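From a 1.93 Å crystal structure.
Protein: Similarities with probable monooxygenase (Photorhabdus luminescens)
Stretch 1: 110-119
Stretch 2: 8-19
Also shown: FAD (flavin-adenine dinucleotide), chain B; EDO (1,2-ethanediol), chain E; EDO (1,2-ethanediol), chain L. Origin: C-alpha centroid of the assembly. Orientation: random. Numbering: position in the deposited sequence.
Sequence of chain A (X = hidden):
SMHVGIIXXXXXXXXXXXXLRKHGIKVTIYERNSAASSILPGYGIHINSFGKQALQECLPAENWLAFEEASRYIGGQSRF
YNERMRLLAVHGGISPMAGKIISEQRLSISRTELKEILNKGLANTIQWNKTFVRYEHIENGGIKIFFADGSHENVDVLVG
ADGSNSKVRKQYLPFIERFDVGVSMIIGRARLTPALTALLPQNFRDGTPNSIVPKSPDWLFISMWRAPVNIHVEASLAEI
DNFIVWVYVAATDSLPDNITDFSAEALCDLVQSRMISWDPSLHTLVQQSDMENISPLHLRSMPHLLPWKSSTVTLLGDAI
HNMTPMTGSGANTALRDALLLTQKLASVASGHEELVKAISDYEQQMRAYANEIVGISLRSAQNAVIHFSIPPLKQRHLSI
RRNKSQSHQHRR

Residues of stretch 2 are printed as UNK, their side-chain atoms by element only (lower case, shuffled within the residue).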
ATOM      1  N   SER A 110     -11.686   0.489  -3.777  1.00 15.26           N
ATOM      2  CA  SER A 110     -11.512   0.286  -2.352  1.00 15.70           C
ATOM      3  C   SER A 110     -10.491  -0.824  -2.165  1.00 16.65           C
ATOM      4  O   SER A 110     -10.373  -1.713  -3.007  1.00 16.32           O
ATOM      5  CB  SER A 110     -12.824  -0.088  -1.647  1.00 16.41           C
ATOM      6  OG  SER A 110     -13.309  -1.331  -2.112  1.00 16.46           O
ATOM      7  N   ARG A 111      -9.750  -0.762  -1.068  1.00 17.09           N
ATOM      8  CA  ARG A 111      -8.876  -1.886  -0.713  1.00 17.73           C
ATOM      9  C   ARG A 111      -9.665  -3.174  -0.565  1.00 16.87           C
ATOM     10  O   ARG A 111      -9.231  -4.233  -1.051  1.00 16.78           O
ATOM     11  CB  ARG A 111      -8.061  -1.619   0.539  1.00 18.99           C
ATOM     12  CG  ARG A 111      -7.171  -2.820   0.843  1.00 20.77           C
ATOM     13  CD  ARG A 111      -6.138  -2.594   1.918  1.00 23.03           C
ATOM     14  NE  ARG A 111      -5.317  -3.799   2.075  1.00 23.61           N
ATOM     15  CZ  ARG A 111      -4.033  -3.917   1.714  1.00 23.33           C
ATOM     16  NH1 ARG A 111      -3.379  -2.903   1.186  1.00 23.10           N
ATOM     17  NH2 ARG A 111      -3.411  -5.081   1.873  1.00 22.56           N
ATOM     18  N   THR A 112     -10.840  -3.108   0.055  1.00 18.08           N
ATOM     19  CA  THR A 112     -11.638  -4.333   0.255  1.00 18.88           C
ATOM     20  C   THR A 112     -12.041  -4.984  -1.084  1.00 18.16           C
ATOM     21  O   THR A 112     -11.863  -6.180  -1.260  1.00 17.26           O
ATOM     22  CB  THR A 112     -12.853  -4.152   1.187  1.00 20.51           C
ATOM     23  OG1 THR A 112     -13.551  -5.404   1.303  1.00 22.08           O
ATOM     24  CG2 THR A 112     -13.826  -3.111   0.657  1.00 21.65           C
ATOM     25  N   GLU A 113     -12.513  -4.205  -2.054  1.00 16.15           N
ATOM     26  CA  GLU A 113     -12.847  -4.779  -3.357  1.00 16.23           C
ATOM     27  C   GLU A 113     -11.640  -5.338  -4.086  1.00 15.59           C
ATOM     28  O   GLU A 113     -11.739  -6.374  -4.713  1.00 14.43           O
ATOM     29  CB  GLU A 113     -13.534  -3.757  -4.273  1.00 17.23           C
ATOM     30  CG  GLU A 113     -14.964  -3.369  -3.874  1.00 17.91           C
ATOM     31  CD  GLU A 113     -15.374  -2.066  -4.572  1.00 20.93           C
ATOM     32  OE1 GLU A 113     -14.717  -1.020  -4.324  1.00 21.43           O
ATOM     33  OE2 GLU A 113     -16.248  -2.119  -5.470  1.00 22.35           O
ATOM     34  N   LEU A 114     -10.533  -4.607  -4.060  1.00 15.69           N
ATOM     35  CA  LEU A 114      -9.333  -5.037  -4.722  1.00 16.97           C
ATOM     36  C   LEU A 114      -8.884  -6.377  -4.151  1.00 18.16           C
ATOM     37  O   LEU A 114      -8.557  -7.306  -4.929  1.00 19.67           O
ATOM     38  CB  LEU A 114      -8.232  -3.996  -4.617  1.00 16.48           C
ATOM     39  CG  LEU A 114      -6.909  -4.324  -5.294  1.00 16.72           C
ATOM     40  CD1 LEU A 114      -7.084  -4.579  -6.774  1.00 17.83           C
ATOM     41  CD2 LEU A 114      -5.927  -3.201  -5.055  1.00 17.31           C
ATOM     42  N   LYS A 115      -8.916  -6.513  -2.826  1.00 18.83           N
ATOM     43  CA  LYS A 115      -8.525  -7.804  -2.196  1.00 20.04           C
ATOM     44  C   LYS A 115      -9.457  -8.963  -2.575  1.00 19.55           C
ATOM     45  O   LYS A 115      -9.004 -10.073  -2.844  1.00 17.91           O
ATOM     46  CB  LYS A 115      -8.424  -7.700  -0.679  1.00 22.43           C
ATOM     47  CG  LYS A 115      -7.182  -6.966  -0.176  1.00 25.77           C
ATOM     48  CD  LYS A 115      -5.846  -7.540  -0.661  1.00 28.59           C
ATOM     49  CE  LYS A 115      -5.634  -9.033  -0.353  1.00 31.16           C
ATOM     50  NZ  LYS A 115      -5.875  -9.337   1.083  1.00 33.10           N
ATOM     51  N   GLU A 116     -10.760  -8.714  -2.586  1.00 19.50           N
ATOM     52  CA  GLU A 116     -11.720  -9.745  -2.998  1.00 21.02           C
ATOM     53  C   GLU A 116     -11.465 -10.203  -4.431  1.00 19.46           C
ATOM     54  O   GLU A 116     -11.526 -11.406  -4.718  1.00 18.66           O
ATOM     55  CB  GLU A 116     -13.177  -9.260  -2.839  1.00 22.52           C
ATOM     56  CG  GLU A 116     -13.583  -9.042  -1.388  1.00 26.54           C
ATOM     57  CD  GLU A 116     -13.350 -10.263  -0.506  1.00 29.23           C
ATOM     58  OE1 GLU A 116     -14.098 -11.240  -0.634  1.00 37.90           O
ATOM     59  OE2 GLU A 116     -12.427 -10.234   0.332  1.00 34.86           O
ATOM     60  N   ILE A 117     -11.144  -9.251  -5.317  1.00 17.66           N
ATOM     61  CA  ILE A 117     -10.809  -9.554  -6.692  1.00 18.29           C
ATOM     62  C   ILE A 117      -9.496 -10.324  -6.825  1.00 18.65           C
ATOM     63  O   ILE A 117      -9.409 -11.289  -7.579  1.00 17.51           O
ATOM     64  CB  ILE A 117     -10.784  -8.271  -7.531  1.00 19.05           C
ATOM     65  CG1 ILE A 117     -12.219  -7.751  -7.655  1.00 19.20           C
ATOM     66  CG2 ILE A 117     -10.157  -8.505  -8.889  1.00 20.33           C
ATOM     67  CD1 ILE A 117     -12.279  -6.319  -8.139  1.00 19.42           C
ATOM     68  N   LEU A 118      -8.485  -9.882  -6.089  1.00 17.88           N
ATOM     69  CA  LEU A 118      -7.219 -10.608  -6.024  1.00 17.67           C
ATOM     70  C   LEU A 118      -7.370 -12.015  -5.426  1.00 18.60           C
ATOM     71  O   LEU A 118      -6.707 -12.954  -5.896  1.00 19.64           O
ATOM     72  CB  LEU A 118      -6.180  -9.816  -5.252  1.00 18.29           C
ATOM     73  CG  LEU A 118      -5.566  -8.702  -6.116  1.00 19.59           C
ATOM     74  CD1 LEU A 118      -4.848  -7.726  -5.213  1.00 20.23           C
ATOM     75  CD2 LEU A 118      -4.610  -9.270  -7.168  1.00 22.06           C
ATOM     76  N   ASN A 119      -8.234 -12.178  -4.426  1.00 18.66           N
ATOM     77  CA  ASN A 119      -8.411 -13.498  -3.804  1.00 20.59           C
ATOM     78  C   ASN A 119      -9.188 -14.489  -4.664  1.00 20.72           C
ATOM     79  O   ASN A 119      -9.020 -15.705  -4.515  1.00 19.37           O
ATOM     80  CB  ASN A 119      -9.081 -13.384  -2.435  1.00 22.12           C
ATOM     81  CG  ASN A 119      -8.171 -12.775  -1.388  1.00 24.94           C
ATOM     82  OD1 ASN A 119      -6.991 -12.570  -1.613  1.00 26.06           O
ATOM     83  ND2 ASN A 119      -8.736 -12.469  -0.229  1.00 29.22           N
ATOM     84  N   UNK A   8       2.357 -14.308   2.716  1.00 18.23           N
ATOM     85  CA  UNK A   8       1.483 -13.141   2.603  1.00 18.86           C
ATOM     86  C   UNK A   8       0.552 -13.138   1.405  1.00 18.26           C
ATOM     87  O   UNK A   8       0.997 -13.087   0.254  1.00 18.80           O
ATOM     88  N   UNK A   9      -0.747 -13.194   1.688  1.00 18.58           N
ATOM     89  CA  UNK A   9      -1.785 -13.003   0.684  1.00 18.42           C
ATOM     90  C   UNK A   9      -2.260 -11.551   0.708  1.00 19.92           C
ATOM     91  O   UNK A   9      -3.455 -11.262   0.903  1.00 19.83           O
ATOM     92  c   UNK A   9      -2.945 -13.921   0.926  1.00 17.54           C
ATOM     93  N   UNK A  10      -1.307 -10.645   0.528  1.00 19.43           N
ATOM     94  CA  UNK A  10      -1.599  -9.220   0.360  1.00 18.60           C
ATOM     95  C   UNK A  10      -1.667  -8.859  -1.104  1.00 17.27           C
ATOM     96  O   UNK A  10      -1.842  -9.710  -1.972  1.00 17.16           O
ATOM     97  N   UNK A  11      -1.510  -7.580  -1.397  1.00 17.46           N
ATOM     98  CA  UNK A  11      -1.604  -7.116  -2.765  1.00 17.84           C
ATOM     99  C   UNK A  11      -0.581  -7.806  -3.661  1.00 17.19           C
ATOM    100  O   UNK A  11      -0.927  -8.344  -4.720  1.00 17.06           O
ATOM    101  c   UNK A  11      -3.852  -5.053  -2.417  1.00 25.08           C
ATOM    102  c   UNK A  11      -1.376  -5.126  -4.292  1.00 19.39           C
ATOM    103  c   UNK A  11      -2.416  -4.812  -2.044  1.00 22.72           C
ATOM    104  c   UNK A  11      -1.369  -5.592  -2.852  1.00 19.60           C
ATOM    105  N   UNK A  12       0.684  -7.757  -3.248  1.00 16.50           N
ATOM    106  CA  UNK A  12       1.772  -8.331  -4.025  1.00 16.29           C
ATOM    107  C   UNK A  12       1.727  -9.839  -4.162  1.00 16.49           C
ATOM    108  O   UNK A  12       1.881 -10.367  -5.259  1.00 16.46           O
ATOM    109  N   UNK A  13       1.494 -10.525  -3.050  1.00 16.58           N
ATOM    110  CA  UNK A  13       1.549 -11.990  -3.015  1.00 16.58           C
ATOM    111  C   UNK A  13       0.470 -12.646  -3.850  1.00 16.68           C
ATOM    112  O   UNK A  13       0.717 -13.623  -4.556  1.00 16.63           O
ATOM    113  N   UNK A  14      -0.736 -12.101  -3.789  1.00 17.43           N
ATOM    114  CA  UNK A  14      -1.827 -12.617  -4.598  1.00 16.86           C
ATOM    115  C   UNK A  14      -1.589 -12.349  -6.070  1.00 16.75           C
ATOM    116  O   UNK A  14      -1.777 -13.249  -6.901  1.00 17.46           O
ATOM    117  c   UNK A  14      -3.197 -12.060  -4.143  1.00 17.36           C
ATOM    118  c   UNK A  14      -3.543 -12.514  -2.756  1.00 17.63           C
ATOM    119  o   UNK A  14      -3.193 -10.637  -4.183  1.00 16.46           O
ATOM    120  N   UNK A  15      -1.147 -11.140  -6.416  1.00 16.83           N
ATOM    121  CA  UNK A  15      -0.860 -10.837  -7.808  1.00 17.16           C
ATOM    122  C   UNK A  15       0.203 -11.800  -8.322  1.00 16.89           C
ATOM    123  O   UNK A  15       0.059 -12.358  -9.411  1.00 16.33           O
ATOM    124  s   UNK A  15      -0.367  -8.885  -9.759  1.00 19.09           S
ATOM    125  c   UNK A  15      -0.408  -9.392  -8.026  1.00 16.52           C
ATOM    126  N   UNK A  16       1.263 -11.993  -7.536  1.00 16.48           N
ATOM    127  CA  UNK A  16       2.326 -12.926  -7.906  1.00 16.72           C
ATOM    128  C   UNK A  16       1.789 -14.333  -8.149  1.00 16.72           C
ATOM    129  O   UNK A  16       2.160 -14.965  -9.119  1.00 17.68           O
ATOM    130  c   UNK A  16       3.422 -12.979  -6.829  1.00 16.67           C
ATOM    131  c   UNK A  16       5.563 -13.935  -5.910  1.00 16.98           C
ATOM    132  c   UNK A  16       4.600 -13.927  -7.101  1.00 16.58           C
ATOM    133  c   UNK A  16       5.347 -13.575  -8.377  1.00 16.22           C
ATOM    134  N   UNK A  17       0.945 -14.831  -7.261  1.00 17.19           N
ATOM    135  CA  UNK A  17       0.453 -16.198  -7.395  1.00 16.70           C
ATOM    136  C   UNK A  17      -0.371 -16.360  -8.669  1.00 16.89           C
ATOM    137  O   UNK A  17      -0.207 -17.336  -9.382  1.00 17.03           O
ATOM    138  c   UNK A  17      -0.314 -16.642  -6.163  1.00 16.63           C
ATOM    139  N   UNK A  18      -1.188 -15.361  -9.013  1.00 17.31           N
ATOM    140  CA  UNK A  18      -1.888 -15.362 -10.290  1.00 16.63           C
ATOM    141  C   UNK A  18      -0.949 -15.446 -11.470  1.00 16.80           C
ATOM    142  O   UNK A  18      -1.162 -16.236 -12.415  1.00 16.53           O
ATOM    143  n   UNK A  18      -4.984 -15.146  -9.913  1.00 15.49           N
ATOM    144  c   UNK A  18      -4.027 -14.192  -9.667  1.00 15.84           C
ATOM    145  c   UNK A  18      -2.761 -14.116 -10.436  1.00 16.14           C
ATOM    146  c   UNK A  18      -4.498 -13.436  -8.652  1.00 16.78           C
ATOM    147  n   UNK A  18      -5.718 -13.948  -8.305  1.00 16.90           N
ATOM    148  c   UNK A  18      -5.984 -14.982  -9.073  1.00 16.60           C
ATOM    149  N   UNK A  19       0.108 -14.643 -11.419  1.00 14.84           N
ATOM    150  CA  UNK A  19       1.063 -14.609 -12.498  1.00 16.03           C
ATOM    151  C   UNK A  19       1.788 -15.931 -12.681  1.00 16.20           C
ATOM    152  O   UNK A  19       1.950 -16.412 -13.807  1.00 16.38           O
TER
HETATM  153  PA  FAD B 501       0.278  -6.136   2.266  1.00 18.99           P
HETATM  154  O1A FAD B 501      -0.729  -5.842   1.186  1.00 17.00           O
HETATM  155  O2A FAD B 501       0.354  -5.445   3.584  1.00 17.34           O
HETATM  156  O5B FAD B 501       0.262  -7.715   2.531  1.00 19.33           O
HETATM  157  C5B FAD B 501       1.084  -8.327   3.507  1.00 19.32           C
HETATM  158  C4B FAD B 501       0.394  -9.637   3.837  1.00 19.66           C
HETATM  159  O4B FAD B 501       1.303 -10.457   4.593  1.00 18.75           O
HETATM  160  C3B FAD B 501      -0.889  -9.462   4.673  1.00 19.66           C
HETATM  161  O3B FAD B 501      -1.960 -10.259   4.165  1.00 18.16           O
HETATM  162  C2B FAD B 501      -0.439  -9.921   6.046  1.00 19.94           C
HETATM  163  O2B FAD B 501      -1.458 -10.451   6.873  1.00 19.53           O
HETATM  164  C1B FAD B 501       0.584 -11.004   5.676  1.00 18.90           C
HETATM  165  N9A FAD B 501       1.568 -11.338   6.708  1.00 19.36           N
HETATM  166  C8A FAD B 501       2.303 -10.480   7.463  1.00 21.62           C
HETATM  167  N7A FAD B 501       3.172 -11.158   8.268  1.00 22.13           N
HETATM  168  C5A FAD B 501       2.970 -12.469   8.016  1.00 21.17           C
HETATM  169  C6A FAD B 501       3.555 -13.717   8.544  1.00 21.46           C
HETATM  170  N6A FAD B 501       4.498 -13.603   9.508  1.00 21.83           N
HETATM  171  N1A FAD B 501       3.095 -14.893   8.068  1.00 21.02           N
HETATM  172  C2A FAD B 501       2.156 -14.941   7.095  1.00 22.38           C
HETATM  173  N3A FAD B 501       1.576 -13.848   6.560  1.00 20.84           N
HETATM  174  C4A FAD B 501       1.947 -12.595   6.984  1.00 21.16           C
HETATM  175  N1  FAD B 501      -0.746   2.242  -2.357  1.00 22.50           N
HETATM  176  C2  FAD B 501      -0.927   2.712  -3.612  1.00 23.92           C
HETATM  177  O2  FAD B 501      -0.193   2.315  -4.582  1.00 22.71           O
HETATM  178  N3  FAD B 501      -1.901   3.608  -3.862  1.00 21.82           N
HETATM  179  C4  FAD B 501      -2.705   4.137  -2.935  1.00 22.73           C
HETATM  180  O4  FAD B 501      -3.585   4.979  -3.259  1.00 20.78           O
HETATM  181  C4X FAD B 501      -2.540   3.708  -1.543  1.00 22.52           C
HETATM  182  N5  FAD B 501      -3.326   4.182  -0.534  1.00 24.69           N
HETATM  183  C5X FAD B 501      -3.121   3.756   0.733  1.00 24.66           C
HETATM  184  C6  FAD B 501      -3.896   4.248   1.777  1.00 24.35           C
HETATM  185  C7  FAD B 501      -3.709   3.815   3.092  1.00 24.60           C
HETATM  186  C7M FAD B 501      -4.556   4.353   4.230  1.00 26.16           C
HETATM  187  C8  FAD B 501      -2.660   2.825   3.387  1.00 25.33           C
HETATM  188  C8M FAD B 501      -2.440   2.327   4.799  1.00 26.77           C
HETATM  189  C9  FAD B 501      -1.880   2.328   2.347  1.00 25.32           C
HETATM  190  C9A FAD B 501      -2.060   2.745   1.029  1.00 23.98           C
HETATM  191  N10 FAD B 501      -1.263   2.238  -0.022  1.00 23.38           N
HETATM  192  C10 FAD B 501      -1.471   2.704  -1.315  1.00 22.79           C
HETATM  193  C1' FAD B 501      -0.166   1.277   0.210  1.00 22.72           C
HETATM  194  C2' FAD B 501      -0.583  -0.176  -0.014  1.00 21.11           C
HETATM  195  O2' FAD B 501      -1.777  -0.479   0.686  1.00 20.88           O
HETATM  196  C3' FAD B 501       0.537  -1.092   0.473  1.00 19.79           C
HETATM  197  O3' FAD B 501       1.787  -0.558   0.038  1.00 21.26           O
HETATM  198  C4' FAD B 501       0.371  -2.492  -0.101  1.00 19.01           C
HETATM  199  O4' FAD B 501      -0.619  -3.156   0.663  1.00 18.96           O
HETATM  200  C5' FAD B 501       1.651  -3.297  -0.045  1.00 18.62           C
HETATM  201  O5' FAD B 501       1.369  -4.565  -0.599  1.00 18.00           O
HETATM  202  P   FAD B 501       2.107  -5.842   0.048  1.00 18.21           P
HETATM  203  O1P FAD B 501       1.520  -7.021  -0.691  1.00 17.60           O
HETATM  204  O2P FAD B 501       3.593  -5.596   0.049  1.00 16.96           O
HETATM  205  O3P FAD B 501       1.725  -5.914   1.605  1.00 16.51           O
HETATM  206  C1  EDO E 504      -4.715 -17.983 -12.162  1.00 28.50           C
HETATM  207  O1  EDO E 504      -4.965 -17.552 -10.860  1.00 22.76           O
HETATM  208  C2  EDO E 504      -4.062 -16.858 -12.924  1.00 27.76           C
HETATM  209  O2  EDO E 504      -3.012 -17.370 -13.634  1.00 29.05           O
HETATM  210  C1  EDO L 511      -6.414 -11.118   4.198  1.00 52.23           C
HETATM  211  O1  EDO L 511      -5.602 -11.882   3.303  1.00 52.81           O
HETATM  212  C2  EDO L 511      -5.563 -10.768   5.399  1.00 51.97           C
HETATM  213  O2  EDO L 511      -4.528  -9.846   5.030  1.00 50.61           O
HETATM  214  O   HOH W   1      -6.020 -11.999   1.003  1.00 36.96           O

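Position 8 has backbone atoms alone and lies beyond the reach of stretch 1. Its CA is 3.3 Å from FAD O4B, an ideal CB would clash with that same oxygen, and phi/psi of 107/115 would jam a CB against the preceding carbonyl. It is Gly-8. Position 9 carries a single carbon, directed sideways, with its CB 5.0 Å from Asn-119 OD1, which identifies Ala-9. Its backbone does more than its methyl: Ala-9 O accepts a hydrogen bond from Lys-115 NZ at 3.1 Å, and water 1 donates to Ala-9 O (2.7 Å) while accepting from Lys-115 NZ (2.7 Å) and donating to Asn-119 OD1 (2.8 Å).

Position 10, just before the helix, again lacks side-chain atoms. A CB here would fall 1.8 Å from FAD O5B, so the cofactor leaves room for Gly-10 and nothing larger. Lys-115 CE lies 4.0 Å from Gly-10 C. Position 11 shows four carbons, forked at the first, with one arm two carbons long; the end of that arm sits among Arg-111, Leu-114, Lys-115 and Leu-118. This is Ile-11, its side chain a knob in the hole those four residues form. Ile-11 CD1 lies 3.6 Å from Lys-115 CD, 3.8 Å from Leu-114 CD2 and 4.0 Å from Leu-118 CD1, and it covers one face of the Arg-111 guanidinium.

Positions 12 and 13 have no side-chain atoms and no contact with stretch 1. At 12, an ideal CB would be crowded by FAD O1P, while the backbone N donates to FAD O1P at 2.8 Å; this is Gly-12. At 13, a CB would strike Gly-8 O at 2.0 Å, in keeping with Gly-13. Position 14 points toward stretch 1 and has one carbon bearing one oxygen and one carbon; the oxygen lies against Leu-118 CB and the terminal carbon near Asn-119 OD1, hence Thr-14. Thr-14 OG1 donates to Gly-10 O (2.8 Å) and packs 3.3 Å from Leu-118 CB, while Thr-14 CG2 is 3.6 Å from Asn-119 OD1.

Position 15 has one carbon followed by sulfur, and its CB is 4.3 Å from Leu-118 CD2: Cys-15. Position 16, four carbons forked at the second, is Leu-16; position 17, one carbon, is Ala-17. Neither touches stretch 1. Position 18 has one carbon leading to a five-membered ring of three carbons and two nitrogens, one of which meets Leu-118 O: the signature of His-18. His-18 NE2 donates to Leu-118 O at 2.8 Å, near the ring plane. Position 19, without side-chain atoms, is Gly-19.

The contact joins two helices running in broadly the same direction, at 29°, with axes 9.6 Å apart at closest approach. Ile-11 and Leu-118 supply much of the 441 Å² buried, and the hydrogen bonds from Lys-115 and His-18 tie side chains to backbone carbonyls across the interface. Arg-111 links this packing to the cofactor: its NH1 donates to FAD O4' (2.8 Å) and its NH2 to FAD O1A (2.9 Å), the oxygen that also accepts from Ile-11 N (3.2 Å).

Stretch 2, residues 8-19: GAGIGGTCLAHG
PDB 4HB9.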